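PDB 2OF3: ZYG-9 from Caenorhabditis elegans, which helps organise microtubules and spindle poles during mitosis and meiosis in one-cell embryos, and carries a TOG domain of a family that binds tubulin. Local coordinates for residues R182-C187 against A213-D218; V190-I195 against L231-K236. All coordinates share one frame; numbering follows the deposited sequence.

Interaction 1 (R182-C187 against A213-D218)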
loop_
_atom_site.group_PDB
_atom_site.type_symbol
_atom_site.label_atom_id
_atom_site.label_comp_id
_atom_site.label_asym_id
_atom_site.label_seq_id
_atom_site.Cartn_x
_atom_site.Cartn_y
_atom_site.Cartn_z
ATOM N N ARG A 182 -7.350 -3.830 12.796
ATOM C CA ARG A 182 -6.623 -2.560 12.557
ATOM C C ARG A 182 -6.429 -2.327 11.080
ATOM O O ARG A 182 -6.567 -1.215 10.614
ATOM C CB ARG A 182 -5.261 -2.543 13.254
ATOM C CG ARG A 182 -5.346 -2.411 14.754
ATOM C CD ARG A 182 -3.979 -2.637 15.346
ATOM N NE ARG A 182 -3.940 -2.218 16.747
ATOM C CZ ARG A 182 -3.673 -3.042 17.755
ATOM N NH1 ARG A 182 -3.417 -4.332 17.537
ATOM N NH2 ARG A 182 -3.654 -2.564 18.983
ATOM N N GLN A 183 -6.106 -3.387 10.337
ATOM C CA GLN A 183 -6.076 -3.285 8.865
ATOM C C GLN A 183 -7.419 -2.878 8.271
ATOM O O GLN A 183 -7.464 -1.979 7.432
ATOM C CB GLN A 183 -5.645 -4.594 8.230
ATOM C CG GLN A 183 -5.631 -4.497 6.697
ATOM C CD GLN A 183 -4.890 -5.645 6.004
ATOM O OE1 GLN A 183 -4.206 -6.424 6.632
ATOM N NE2 GLN A 183 -5.017 -5.710 4.679
ATOM N N ARG A 184 -8.523 -3.511 8.655
ATOM C CA ARG A 184 -9.817 -3.073 8.134
ATOM C C ARG A 184 -10.112 -1.613 8.446
ATOM O O ARG A 184 -10.576 -0.873 7.547
ATOM C CB ARG A 184 -10.967 -3.934 8.690
ATOM C CG ARG A 184 -10.815 -5.411 8.403
ATOM C CD ARG A 184 -12.127 -6.103 8.628
ATOM N NE ARG A 184 -12.584 -6.081 10.034
ATOM C CZ ARG A 184 -12.159 -6.917 10.985
ATOM N NH1 ARG A 184 -11.231 -7.826 10.702
ATOM N NH2 ARG A 184 -12.687 -6.851 12.233
ATOM N N SER A 185 -9.896 -1.159 9.695
ATOM C CA SER A 185 -10.232 0.219 9.996
ATOM C C SER A 185 -9.307 1.184 9.305
ATOM O O SER A 185 -9.757 2.211 8.791
ATOM C CB SER A 185 -10.285 0.508 11.508
ATOM O OG SER A 185 -9.046 0.170 12.110
ATOM N N GLU A 186 -8.010 0.920 9.285
ATOM C CA GLU A 186 -7.110 1.887 8.606
ATOM C C GLU A 186 -7.408 2.074 7.111
ATOM O O GLU A 186 -7.292 3.184 6.580
ATOM C CB GLU A 186 -5.657 1.431 8.776
ATOM C CG GLU A 186 -5.094 1.602 10.223
ATOM C CD GLU A 186 -4.861 3.047 10.615
ATOM O OE1 GLU A 186 -4.113 3.777 9.909
ATOM O OE2 GLU A 186 -5.439 3.478 11.638
ATOM N N CYS A 187 -7.766 0.967 6.442
ATOM C CA CYS A 187 -8.180 0.971 5.042
ATOM C C CYS A 187 -9.468 1.743 4.760
ATOM O O CYS A 187 -9.484 2.532 3.814
ATOM C CB CYS A 187 -8.195 -0.472 4.492
ATOM S SG CYS A 187 -6.461 -1.049 4.387
ATOM N N ALA A 213 -20.907 -0.850 3.591
ATOM C CA ALA A 213 -22.088 -0.940 4.473
ATOM C C ALA A 213 -22.099 -2.107 5.492
ATOM O O ALA A 213 -22.435 -1.862 6.641
ATOM C CB ALA A 213 -23.436 -0.890 3.660
ATOM N N PRO A 214 -21.773 -3.362 5.102
ATOM C CA PRO A 214 -21.799 -4.407 6.126
ATOM C C PRO A 214 -20.873 -4.155 7.335
ATOM O O PRO A 214 -21.075 -4.779 8.391
ATOM C CB PRO A 214 -21.301 -5.651 5.379
ATOM C CG PRO A 214 -21.704 -5.402 3.963
ATOM C CD PRO A 214 -21.483 -3.933 3.769
ATOM N N PHE A 215 -19.859 -3.292 7.171
ATOM C CA PHE A 215 -18.871 -3.107 8.236
ATOM C C PHE A 215 -19.368 -2.169 9.328
ATOM O O PHE A 215 -18.698 -2.017 10.353
ATOM C CB PHE A 215 -17.483 -2.720 7.663
ATOM C CG PHE A 215 -16.823 -3.858 6.896
ATOM C CD1 PHE A 215 -16.139 -4.871 7.578
ATOM C CD2 PHE A 215 -16.973 -3.956 5.464
ATOM C CE1 PHE A 215 -15.540 -5.946 6.874
ATOM C CE2 PHE A 215 -16.413 -5.019 4.738
ATOM C CZ PHE A 215 -15.681 -6.032 5.445
ATOM N N VAL A 216 -20.552 -1.572 9.135
ATOM C CA VAL A 216 -21.215 -0.844 10.189
ATOM C C VAL A 216 -21.536 -1.812 11.327
ATOM O O VAL A 216 -21.626 -1.380 12.473
ATOM C CB VAL A 216 -22.475 -0.029 9.674
ATOM C CG1 VAL A 216 -23.193 0.728 10.831
ATOM C CG2 VAL A 216 -22.047 1.005 8.587
ATOM N N GLY A 217 -21.642 -3.110 11.023
ATOM C CA GLY A 217 -21.899 -4.187 11.992
ATOM C C GLY A 217 -20.683 -4.983 12.431
ATOM O O GLY A 217 -20.824 -6.063 13.042
ATOM N N ASP A 218 -19.482 -4.499 12.131
ATOM C CA ASP A 218 -18.259 -5.181 12.510
ATOM C C ASP A 218 -18.159 -5.244 14.032
ATOM O O ASP A 218 -18.660 -4.349 14.732
ATOM C CB ASP A 218 -17.061 -4.402 11.938
ATOM C CG ASP A 218 -15.774 -5.221 11.871
ATOM O OD1 ASP A 218 -15.459 -5.803 10.791
ATOM O OD2 ASP A 218 -15.004 -5.283 12.872
#

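Interaction 2 (V190-I195 against L231-K236)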
loop_
_atom_site.group_PDB
_atom_site.type_symbol
_atom_site.label_atom_id
_atom_site.label_comp_id
_atom_site.label_asym_id
_atom_site.label_seq_id
_atom_site.Cartn_x
_atom_site.Cartn_y
_atom_site.Cartn_z
ATOM N N VAL A 190 -8.679 5.521 4.832
ATOM C CA VAL A 190 -8.157 6.009 3.540
ATOM C C VAL A 190 -9.316 6.249 2.510
ATOM O O VAL A 190 -9.398 7.326 1.887
ATOM C CB VAL A 190 -7.076 5.052 2.940
ATOM C CG1 VAL A 190 -6.542 5.648 1.598
ATOM C CG2 VAL A 190 -5.890 4.887 3.930
ATOM N N ILE A 191 -10.217 5.278 2.368
ATOM C CA ILE A 191 -11.410 5.475 1.546
ATOM C C ILE A 191 -12.179 6.692 1.996
ATOM O O ILE A 191 -12.581 7.497 1.166
ATOM C CB ILE A 191 -12.277 4.227 1.537
ATOM C CG1 ILE A 191 -11.525 3.051 0.846
ATOM C CG2 ILE A 191 -13.678 4.536 0.888
ATOM C CD1 ILE A 191 -12.131 1.609 1.071
ATOM N N GLU A 192 -12.381 6.882 3.302
ATOM C CA GLU A 192 -13.087 8.053 3.753
ATOM C C GLU A 192 -12.376 9.339 3.277
ATOM O O GLU A 192 -13.003 10.296 2.825
ATOM C CB GLU A 192 -13.233 8.035 5.281
ATOM C CG GLU A 192 -13.979 9.253 5.763
ATOM C CD GLU A 192 -13.870 9.513 7.242
ATOM O OE1 GLU A 192 -13.409 8.619 7.999
ATOM O OE2 GLU A 192 -14.280 10.632 7.640
ATOM N N TYR A 193 -11.059 9.373 3.360
ATOM C CA TYR A 193 -10.311 10.532 2.950
ATOM C C TYR A 193 -10.411 10.816 1.432
ATOM O O TYR A 193 -10.486 11.973 1.010
ATOM C CB TYR A 193 -8.898 10.288 3.416
ATOM C CG TYR A 193 -7.792 11.105 2.827
ATOM C CD1 TYR A 193 -7.596 12.451 3.181
ATOM C CD2 TYR A 193 -6.890 10.499 1.968
ATOM C CE1 TYR A 193 -6.506 13.191 2.629
ATOM C CE2 TYR A 193 -5.831 11.189 1.435
ATOM C CZ TYR A 193 -5.627 12.533 1.763
ATOM O OH TYR A 193 -4.501 13.151 1.189
ATOM N N TYR A 194 -10.408 9.769 0.611
ATOM C CA TYR A 194 -10.622 9.920 -0.835
ATOM C C TYR A 194 -11.968 10.600 -1.131
ATOM O O TYR A 194 -12.092 11.482 -2.010
ATOM C CB TYR A 194 -10.602 8.547 -1.497
ATOM C CG TYR A 194 -9.254 7.835 -1.545
ATOM C CD1 TYR A 194 -8.051 8.494 -1.269
ATOM C CD2 TYR A 194 -9.183 6.492 -1.978
ATOM C CE1 TYR A 194 -6.805 7.801 -1.363
ATOM C CE2 TYR A 194 -7.977 5.806 -2.065
ATOM C CZ TYR A 194 -6.791 6.462 -1.764
ATOM O OH TYR A 194 -5.601 5.737 -1.881
ATOM N N ILE A 195 -12.997 10.174 -0.417
ATOM C CA ILE A 195 -14.366 10.622 -0.702
ATOM C C ILE A 195 -14.566 12.034 -0.192
ATOM O O ILE A 195 -15.122 12.878 -0.903
ATOM C CB ILE A 195 -15.418 9.734 -0.081
ATOM C CG1 ILE A 195 -15.392 8.382 -0.737
ATOM C CG2 ILE A 195 -16.761 10.326 -0.358
ATOM C CD1 ILE A 195 -16.019 7.360 0.107
ATOM N N LEU A 231 -19.830 6.138 4.790
ATOM C CA LEU A 231 -21.193 6.291 4.270
ATOM C C LEU A 231 -21.726 7.700 4.409
ATOM O O LEU A 231 -22.414 8.204 3.497
ATOM C CB LEU A 231 -22.129 5.291 4.950
ATOM C CG LEU A 231 -21.807 3.825 4.741
ATOM C CD1 LEU A 231 -22.797 3.027 5.522
ATOM C CD2 LEU A 231 -21.871 3.413 3.261
ATOM N N VAL A 232 -21.397 8.358 5.516
ATOM C CA VAL A 232 -21.669 9.801 5.738
ATOM C C VAL A 232 -20.948 10.714 4.740
ATOM O O VAL A 232 -21.526 11.726 4.281
ATOM C CB VAL A 232 -21.248 10.231 7.170
ATOM C CG1 VAL A 232 -21.359 11.739 7.370
ATOM C CG2 VAL A 232 -22.070 9.492 8.225
ATOM N N ALA A 233 -19.677 10.402 4.436
ATOM C CA ALA A 233 -18.905 11.153 3.430
ATOM C C ALA A 233 -19.573 11.016 2.045
ATOM O O ALA A 233 -19.659 11.994 1.300
ATOM C CB ALA A 233 -17.448 10.677 3.392
ATOM N N CYS A 234 -20.056 9.823 1.722
ATOM C CA CYS A 234 -20.822 9.552 0.482
ATOM C C CYS A 234 -22.132 10.351 0.468
ATOM O O CYS A 234 -22.456 11.053 -0.488
ATOM C CB CYS A 234 -21.152 8.070 0.390
ATOM S SG CYS A 234 -19.803 6.941 -0.020
ATOM N N PHE A 235 -22.879 10.264 1.557
ATOM C CA PHE A 235 -24.096 11.014 1.702
ATOM C C PHE A 235 -23.870 12.491 1.399
ATOM O O PHE A 235 -24.633 13.111 0.658
ATOM C CB PHE A 235 -24.697 10.811 3.118
ATOM C CG PHE A 235 -26.064 11.425 3.282
ATOM C CD1 PHE A 235 -27.210 10.697 2.952
ATOM C CD2 PHE A 235 -26.197 12.751 3.697
ATOM C CE1 PHE A 235 -28.478 11.289 3.059
ATOM C CE2 PHE A 235 -27.459 13.346 3.824
ATOM C CZ PHE A 235 -28.607 12.610 3.499
ATOM N N LYS A 236 -22.840 13.078 1.980
ATOM C CA LYS A 236 -22.587 14.485 1.744
ATOM C C LYS A 236 -22.542 14.861 0.255
ATOM O O LYS A 236 -22.927 15.983 -0.110
ATOM C CB LYS A 236 -21.291 14.890 2.390
ATOM C CG LYS A 236 -21.119 16.378 2.477
ATOM C CD LYS A 236 -19.776 16.748 3.088
ATOM C CE LYS A 236 -19.677 18.266 3.296
ATOM N NZ LYS A 236 -18.317 18.681 3.800
#

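Interaction 1 (R182-C187 against A213-D218)
R184 reaches from helix 182-187 to D218 and F215 of segment 213-218. Its aliphatic chain comes first. CD lies 3.8 Å from CE1 of F215, an apolar touch in which the two side chains cross at about a right angle. The guanidinium and phenyl planes are inclined by only 24°, but their approach is oblique and is no stack. Further out the chain bends at chi3 (-65°), which brings NE and NH2 to the carboxylate of D218. NH2 of R184 donates to OD2 of D218 at 2.9 Å. This bond is nearly straight at 166°, stays close to the guanidinium plane and uses the syn lone pair of OD2. NE of R184 gives OD1 of D218 a weak, bent hydrogen bond at 3.0 Å. The salt bridge is uneven, with one straight bond and one weak one, which fits the twist between the two flat groups. OD1 of D218 also sits at the edge of the F215 ring, in its plane, 3.4 Å from CD1 of F215. The remaining guanidinium nitrogen, NH1, turns back to its own side and donates to S178 O, with a weak bond to K179 O. A leucine in place of R184 would probably strand the D218 carboxylate without its charged mate and leave S178 O short of a donor. D218 has other ties too, its OD2 accepting from D220 N and its backbone oxygen from R224. The salt bridge thus spans the surface between the start of helix 181-198 and the turn leading into helix 221-238. Around it, Q183 and C187 touch helix 127-139, S185 touches N222 of helix 221-238, and V216 packs on helix 251-264.

Interaction 2 (V190-I195 against L231-K236)
The backbone oxygen of E192 accepts weak hydrogen bonds from I195 N, at 3.2 Å, and from T196 OG1. E192 and I195 both touch A233 of helix 221-238. On its own helix I195 carries most of the contact, and its two branches do different work. CG2 stands anti to the backbone N and meets A233, 3.8 Å from the methyl CB and 3.7 Å from the carbonyl O of A233. The other branch ends in CD1, which lies 3.8 Å from SG of C234. The thiol and the branched side chain meet here as apolar groups. E192 adds a looser touch, with its CG 4.4 Å from CB of A233. The two helical segments run almost parallel, 11° apart, with their axes 9.1 Å from each other. Such side-by-side parallel helices are characteristic of the HEAT-type alpha-solenoid of TOG domains, where successive helices of one layer stack along the array. The CA atoms of I195 and A233 are 6.2 Å apart, consistent with the small side chain of A233 at this point. I195 and I191 also pack on V230, one turn earlier in helix 221-238. On another side of helix 181-198, Y194 packs on helix 165-174, and its OH is hydrogen-bonded to S160 OG of helix 146-163.

In the fold
Both contacts join helix 181-198 to the part of the chain that follows it, and their centres lie about 13 Å apart. Interaction 1 uses the beginning of that helix and interaction 2 its later turns. Along the chain their segments alternate. They also meet directly: V216 CG2 of segment 213-218 packs 3.7 Å from L231 CD1 of segment 231-236. One contact is a charged bridge at the surface, the other a buried apolar seam. Helix 181-198 is thus tied to the loop before helix 221-238 by a salt bridge, and to that helix itself by close packing further along. Both contacts lie on the same side of the chain's centre.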